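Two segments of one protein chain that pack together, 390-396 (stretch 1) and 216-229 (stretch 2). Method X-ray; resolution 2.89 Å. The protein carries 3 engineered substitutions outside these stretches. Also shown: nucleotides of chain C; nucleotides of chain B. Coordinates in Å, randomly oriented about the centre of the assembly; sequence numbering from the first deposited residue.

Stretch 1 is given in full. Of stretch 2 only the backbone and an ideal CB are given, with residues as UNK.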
# COMPACT_ATOMS: atom_id res chain seq x y z
N PRO A 390 -7.15 -22.74 1.86
CA PRO A 390 -8.55 -23.02 2.22
C PRO A 390 -9.52 -22.01 1.64
O PRO A 390 -9.24 -20.81 1.57
CB PRO A 390 -8.54 -22.95 3.75
CG PRO A 390 -7.46 -21.99 4.06
CD PRO A 390 -6.40 -22.19 3.00
N ILE A 391 -10.67 -22.52 1.21
CA ILE A 391 -11.84 -21.71 1.08
C ILE A 391 -12.77 -22.06 2.23
O ILE A 391 -12.54 -23.02 2.97
CB ILE A 391 -12.52 -21.88 -0.31
CG1 ILE A 391 -12.75 -23.36 -0.64
CG2 ILE A 391 -11.68 -21.20 -1.38
CD1 ILE A 391 -14.09 -23.88 -0.17
N TRP A 392 -13.81 -21.27 2.43
CA TRP A 392 -14.67 -21.40 3.60
C TRP A 392 -16.10 -21.69 3.16
O TRP A 392 -16.57 -21.14 2.16
CB TRP A 392 -14.60 -20.14 4.46
CG TRP A 392 -13.21 -19.59 4.57
CD1 TRP A 392 -12.71 -18.50 3.93
CD2 TRP A 392 -12.13 -20.13 5.34
NE1 TRP A 392 -11.39 -18.32 4.26
CE2 TRP A 392 -11.01 -19.31 5.13
CE3 TRP A 392 -12.01 -21.23 6.20
CZ2 TRP A 392 -9.79 -19.55 5.74
CZ3 TRP A 392 -10.79 -21.46 6.81
CH2 TRP A 392 -9.70 -20.63 6.58
N THR A 393 -16.79 -22.54 3.92
CA THR A 393 -18.19 -22.81 3.62
C THR A 393 -19.02 -21.55 3.85
O THR A 393 -18.89 -20.90 4.89
CB THR A 393 -18.73 -23.96 4.48
OG1 THR A 393 -19.44 -23.44 5.60
CG2 THR A 393 -17.60 -24.83 4.98
N ARG A 394 -19.85 -21.20 2.88
CA ARG A 394 -20.71 -20.04 3.01
C ARG A 394 -22.06 -20.45 3.59
O ARG A 394 -22.44 -21.62 3.58
CB ARG A 394 -20.91 -19.34 1.67
CG ARG A 394 -19.65 -18.74 1.10
CD ARG A 394 -19.86 -18.30 -0.33
NE ARG A 394 -18.64 -17.78 -0.92
CZ ARG A 394 -18.51 -17.42 -2.19
NH1 ARG A 394 -19.55 -17.54 -3.01
NH2 ARG A 394 -17.36 -16.96 -2.64
N PHE A 395 -22.78 -19.46 4.11
CA PHE A 395 -24.10 -19.67 4.70
C PHE A 395 -24.95 -18.47 4.35
O PHE A 395 -24.67 -17.36 4.82
CB PHE A 395 -24.00 -19.84 6.22
CG PHE A 395 -23.93 -21.27 6.67
CD1 PHE A 395 -25.09 -21.99 6.88
CD2 PHE A 395 -22.71 -21.87 6.91
CE1 PHE A 395 -25.03 -23.30 7.30
CE2 PHE A 395 -22.65 -23.18 7.34
CZ PHE A 395 -23.81 -23.89 7.53
N ASP A 396 -25.99 -18.66 3.55
CA ASP A 396 -26.83 -17.54 3.19
C ASP A 396 -27.61 -17.04 4.40
O ASP A 396 -27.82 -17.76 5.38
CB ASP A 396 -27.79 -17.92 2.06
CG ASP A 396 -27.32 -17.41 0.71
OD1 ASP A 396 -26.71 -16.32 0.66
OD2 ASP A 396 -27.57 -18.10 -0.31
N UNK A 216 -27.76 -28.21 -1.33
CA UNK A 216 -27.30 -26.83 -1.24
C UNK A 216 -25.80 -26.75 -1.02
O UNK A 216 -25.15 -25.79 -1.46
CB UNK A 216 -28.03 -26.10 -0.11
N UNK A 217 -25.22 -27.75 -0.35
CA UNK A 217 -23.77 -27.77 -0.17
C UNK A 217 -23.06 -27.85 -1.51
O UNK A 217 -22.03 -27.19 -1.71
CB UNK A 217 -23.35 -28.95 0.72
N UNK A 218 -23.60 -28.63 -2.45
CA UNK A 218 -23.01 -28.72 -3.78
C UNK A 218 -23.12 -27.40 -4.53
O UNK A 218 -22.24 -27.04 -5.31
CB UNK A 218 -23.68 -29.84 -4.58
N UNK A 219 -24.23 -26.67 -4.33
CA UNK A 219 -24.41 -25.42 -5.05
C UNK A 219 -23.44 -24.36 -4.56
O UNK A 219 -22.98 -23.53 -5.35
CB UNK A 219 -25.85 -24.92 -4.90
N UNK A 220 -23.10 -24.38 -3.27
CA UNK A 220 -22.04 -23.53 -2.75
C UNK A 220 -20.69 -23.92 -3.35
O UNK A 220 -19.96 -23.07 -3.88
CB UNK A 220 -21.99 -23.62 -1.22
N UNK A 221 -20.35 -25.20 -3.28
CA UNK A 221 -19.09 -25.69 -3.83
C UNK A 221 -18.89 -25.30 -5.29
O UNK A 221 -17.80 -24.92 -5.69
CB UNK A 221 -19.02 -27.21 -3.69
N UNK A 222 -19.96 -25.41 -6.09
CA UNK A 222 -19.81 -25.18 -7.52
C UNK A 222 -19.61 -23.70 -7.83
O UNK A 222 -18.77 -23.36 -8.67
CB UNK A 222 -21.03 -25.71 -8.27
N UNK A 223 -20.35 -22.82 -7.16
CA UNK A 223 -20.14 -21.39 -7.38
C UNK A 223 -18.72 -20.97 -7.04
O UNK A 223 -18.09 -20.22 -7.79
CB UNK A 223 -21.13 -20.57 -6.55
N UNK A 224 -18.19 -21.46 -5.92
CA UNK A 224 -16.85 -21.06 -5.50
C UNK A 224 -15.78 -21.59 -6.44
O UNK A 224 -14.67 -21.05 -6.46
CB UNK A 224 -16.58 -21.55 -4.08
N UNK A 225 -16.09 -22.62 -7.22
CA UNK A 225 -15.17 -23.10 -8.24
C UNK A 225 -15.22 -22.23 -9.48
O UNK A 225 -14.18 -21.95 -10.09
CB UNK A 225 -15.49 -24.55 -8.60
N UNK A 226 -16.42 -21.79 -9.87
CA UNK A 226 -16.56 -20.85 -10.97
C UNK A 226 -15.84 -19.55 -10.65
O UNK A 226 -15.13 -18.99 -11.50
CB UNK A 226 -18.04 -20.58 -11.27
N UNK A 227 -16.01 -19.05 -9.42
CA UNK A 227 -15.41 -17.78 -9.03
C UNK A 227 -13.90 -17.78 -9.23
O UNK A 227 -13.35 -16.94 -9.94
CB UNK A 227 -15.74 -17.47 -7.57
N UNK A 228 -13.21 -18.73 -8.58
CA UNK A 228 -11.76 -18.75 -8.66
C UNK A 228 -11.29 -19.01 -10.08
O UNK A 228 -10.20 -18.56 -10.47
CB UNK A 228 -11.19 -19.81 -7.71
N UNK A 229 -12.10 -19.70 -10.88
CA UNK A 229 -11.75 -20.03 -12.24
C UNK A 229 -11.91 -18.83 -13.16
O UNK A 229 -11.25 -18.71 -14.19
CB UNK A 229 -12.61 -21.20 -12.74
P DT C 19 -18.41 -12.49 -9.36
OP1 DT C 19 -19.45 -13.25 -10.07
OP2 DT C 19 -18.29 -11.04 -9.62
O5' DT C 19 -18.47 -12.64 -7.76
C5' DT C 19 -18.65 -13.92 -7.18
C4' DT C 19 -18.19 -13.97 -5.73
O4' DT C 19 -16.97 -13.23 -5.54
C3' DT C 19 -19.11 -13.37 -4.70
O3' DT C 19 -20.22 -14.23 -4.47
C2' DT C 19 -18.18 -13.34 -3.49
C1' DT C 19 -16.83 -12.98 -4.14
N1 DT C 19 -16.46 -11.55 -3.94
C2 DT C 19 -15.91 -11.17 -2.74
O2 DT C 19 -15.70 -11.95 -1.82
N3 DT C 19 -15.62 -9.84 -2.65
C4 DT C 19 -15.81 -8.87 -3.61
O4 DT C 19 -15.51 -7.70 -3.43
C5 DT C 19 -16.39 -9.34 -4.85
C7 DT C 19 -16.65 -8.38 -5.97
C6 DT C 19 -16.69 -10.64 -4.95
P G B 95 -9.97 -11.71 6.08
OP1 G B 95 -9.43 -12.65 7.10
OP2 G B 95 -9.08 -10.71 5.43
O5' G B 95 -10.65 -12.57 4.93
C5' G B 95 -11.53 -13.64 5.25
C4' G B 95 -11.86 -14.46 4.03
O4' G B 95 -12.77 -13.72 3.18
C3' G B 95 -10.68 -14.76 3.13
O3' G B 95 -9.90 -15.85 3.59
C2' G B 95 -11.34 -14.99 1.77
O2' G B 95 -11.87 -16.31 1.68
C1' G B 95 -12.51 -14.01 1.83
N9 G B 95 -12.27 -12.75 1.11
C8 G B 95 -11.91 -11.53 1.64
N7 G B 95 -11.81 -10.59 0.72
C5 G B 95 -12.13 -11.23 -0.47
C6 G B 95 -12.19 -10.74 -1.80
O6 G B 95 -11.97 -9.60 -2.21
N1 G B 95 -12.55 -11.74 -2.69
C2 G B 95 -12.82 -13.04 -2.35
N2 G B 95 -13.15 -13.86 -3.36
N3 G B 95 -12.76 -13.51 -1.12
C4 G B 95 -12.41 -12.56 -0.24
P A B 96 -8.34 -15.88 3.27
OP1 A B 96 -7.67 -16.90 4.12
OP2 A B 96 -7.89 -14.47 3.31
O5' A B 96 -8.30 -16.40 1.77
C5' A B 96 -8.85 -17.67 1.45
C4' A B 96 -8.98 -17.85 -0.04
O4' A B 96 -9.96 -16.91 -0.57
C3' A B 96 -7.73 -17.56 -0.87
O3' A B 96 -6.79 -18.62 -0.87
C2' A B 96 -8.31 -17.26 -2.23
O2' A B 96 -8.71 -18.46 -2.88
C1' A B 96 -9.57 -16.49 -1.86
N9 A B 96 -9.35 -15.02 -1.83
C8 A B 96 -9.01 -14.24 -0.75
N7 A B 96 -8.89 -12.96 -1.06
C5 A B 96 -9.17 -12.91 -2.42
C6 A B 96 -9.21 -11.85 -3.34
N6 A B 96 -8.96 -10.58 -3.05
N1 A B 96 -9.51 -12.14 -4.63
C2 A B 96 -9.76 -13.42 -4.95
N3 A B 96 -9.75 -14.49 -4.17
C4 A B 96 -9.45 -14.17 -2.90

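Stretch 2 is helical throughout, so only positions on one flank can reach the extended segment 390-396.

At 216 nothing of stretch 1 lies near the ideal CB; the deposited residue is Thr-216. At 217 the CA-to-CB bond points sideways, and only a long side chain could reach stretch 1, where the Phe-395 ring offers an apolar surface. A large apolar or aromatic residue suits. It is Trp-217, whose CZ3 lies 3.9 Å from Phe-395 CZ, the two ring planes steeply inclined at 81°.

Positions 218 and 219, out of reach, hold Asp-218 and Arg-219.

Position 220 points toward stretch 1, its ideal CB 5.2 Å from Arg-394 N, a backbone donor. A short side chain with a carbonyl or carboxylate oxygen fits, Asp or Asn; a serine hydroxyl would fall short. Asp-220 takes the place, its chi1 in t, and OD2 accepts from Arg-394 N at 3.1 Å. OD1 is 4.5 Å from Arg-394 NE but well out of the guanidinium plane, so the charges are near yet no N-H points at it.

Position 221 points away and 222 is out of reach; they are Met-221, as selenomethionine, and Phe-222.

At 223 the bond points sideways, with Arg-394 NH1 4.9 Å from the ideal CB and the DNA nucleotide DT19 beyond. A long polar side chain, Gln or Glu, is plausible. Gln-223, extended, brings NE2 to 3.3 Å from O3' of DT19 and makes a weak hydrogen bond from NE2 to OE1 of the residue at 227 (3.0 Å).

Position 224 points toward stretch 1, between the Arg-394 guanidinium and Ile-391, with the carbonyl of Trp-392 farther on. A flexible side chain with a terminal donor, Gln or Lys, would answer; Met would leave the carbonyl unmet. In Gln-224, CG lies over one face of the guanidinium, while NE2 donates to Trp-392 O (3.2 Å) and to Asp-220 OD1 (2.7 Å).

Positions 225 and 226 are out of reach: Ala-225 and Ile-226.

Position 227 points toward stretch 1, its ideal CB 5.2 Å from Arg-394 NH2. The positive charge calls for an acid, and the distance favours Glu. Glu-227 forms a two-pronged salt bridge: Arg-394 NH1 to OE1 and NH2 to OE2, both 2.6 Å.

Position 228 also points toward stretch 1, but with a gap that demands length; Ile-391 and RNA nucleotide A96 lie ahead, favouring Arg or Lys. Arg-228 sets NH1 3.6 Å from Ile-391 CG2 and 3.7 Å from O2' of A96.

Position 229, out of reach, is Met-229, again selenomethionine.

Stretch 2 (216-229) TWDRDMFQQAIERM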
# COMPACT_ATOMS: atom_id res chain seq x y z
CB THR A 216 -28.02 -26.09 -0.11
OG1 THR A 216 -27.67 -26.66 1.15
CG2 THR A 216 -29.52 -26.17 -0.29
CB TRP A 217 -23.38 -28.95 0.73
CG TRP A 217 -24.27 -29.11 1.93
CD1 TRP A 217 -25.29 -30.00 2.09
CD2 TRP A 217 -24.23 -28.34 3.14
NE1 TRP A 217 -25.88 -29.84 3.31
CE2 TRP A 217 -25.25 -28.82 3.98
CE3 TRP A 217 -23.43 -27.28 3.59
CZ2 TRP A 217 -25.48 -28.30 5.25
CZ3 TRP A 217 -23.66 -26.76 4.85
CH2 TRP A 217 -24.68 -27.27 5.67
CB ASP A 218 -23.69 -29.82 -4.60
CG ASP A 218 -23.71 -31.15 -3.90
OD1 ASP A 218 -24.78 -31.54 -3.39
OD2 ASP A 218 -22.65 -31.80 -3.85
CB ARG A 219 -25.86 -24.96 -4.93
CG ARG A 219 -26.82 -25.89 -5.64
CD ARG A 219 -28.04 -25.17 -6.17
NE ARG A 219 -28.52 -25.76 -7.41
CZ ARG A 219 -29.28 -26.85 -7.47
NH1 ARG A 219 -29.64 -27.47 -6.36
NH2 ARG A 219 -29.69 -27.31 -8.64
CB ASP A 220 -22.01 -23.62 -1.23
CG ASP A 220 -20.88 -22.82 -0.60
OD1 ASP A 220 -20.37 -21.88 -1.25
OD2 ASP A 220 -20.51 -23.13 0.55
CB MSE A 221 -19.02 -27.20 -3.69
CG MSE A 221 -19.04 -27.68 -2.28
SE MSE A 221 -19.49 -29.55 -2.26
CE MSE A 221 -19.46 -29.86 -0.34
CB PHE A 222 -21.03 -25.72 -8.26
CG PHE A 222 -20.84 -25.81 -9.74
CD1 PHE A 222 -19.91 -26.68 -10.28
CD2 PHE A 222 -21.60 -25.04 -10.59
CE1 PHE A 222 -19.73 -26.76 -11.64
CE2 PHE A 222 -21.43 -25.12 -11.96
CZ PHE A 222 -20.50 -25.98 -12.48
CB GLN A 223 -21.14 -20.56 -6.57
CG GLN A 223 -20.95 -19.07 -6.79
CD GLN A 223 -21.93 -18.22 -6.02
OE1 GLN A 223 -22.99 -18.69 -5.59
NE2 GLN A 223 -21.59 -16.95 -5.84
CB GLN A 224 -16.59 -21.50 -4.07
CG GLN A 224 -17.39 -20.70 -3.05
CD GLN A 224 -16.94 -20.92 -1.62
OE1 GLN A 224 -15.85 -20.48 -1.23
NE2 GLN A 224 -17.76 -21.59 -0.83
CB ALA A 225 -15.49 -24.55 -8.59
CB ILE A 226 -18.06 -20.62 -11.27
CG1 ILE A 226 -18.74 -21.94 -11.67
CG2 ILE A 226 -18.23 -19.60 -12.36
CD1 ILE A 226 -18.32 -22.46 -13.02
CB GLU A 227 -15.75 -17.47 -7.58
CG GLU A 227 -17.20 -17.28 -7.32
CD GLU A 227 -17.49 -17.26 -5.84
OE1 GLU A 227 -18.67 -17.35 -5.45
OE2 GLU A 227 -16.51 -17.14 -5.08
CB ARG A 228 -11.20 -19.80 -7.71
CG ARG A 228 -11.51 -21.22 -8.11
CD ARG A 228 -11.12 -22.20 -7.03
NE ARG A 228 -9.69 -22.16 -6.72
CZ ARG A 228 -9.19 -21.83 -5.53
NH1 ARG A 228 -10.00 -21.52 -4.53
NH2 ARG A 228 -7.88 -21.82 -5.34
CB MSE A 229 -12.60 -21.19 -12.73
CG MSE A 229 -11.90 -22.05 -13.75
SE MSE A 229 -10.24 -22.74 -13.03
CE MSE A 229 -9.68 -23.75 -14.60
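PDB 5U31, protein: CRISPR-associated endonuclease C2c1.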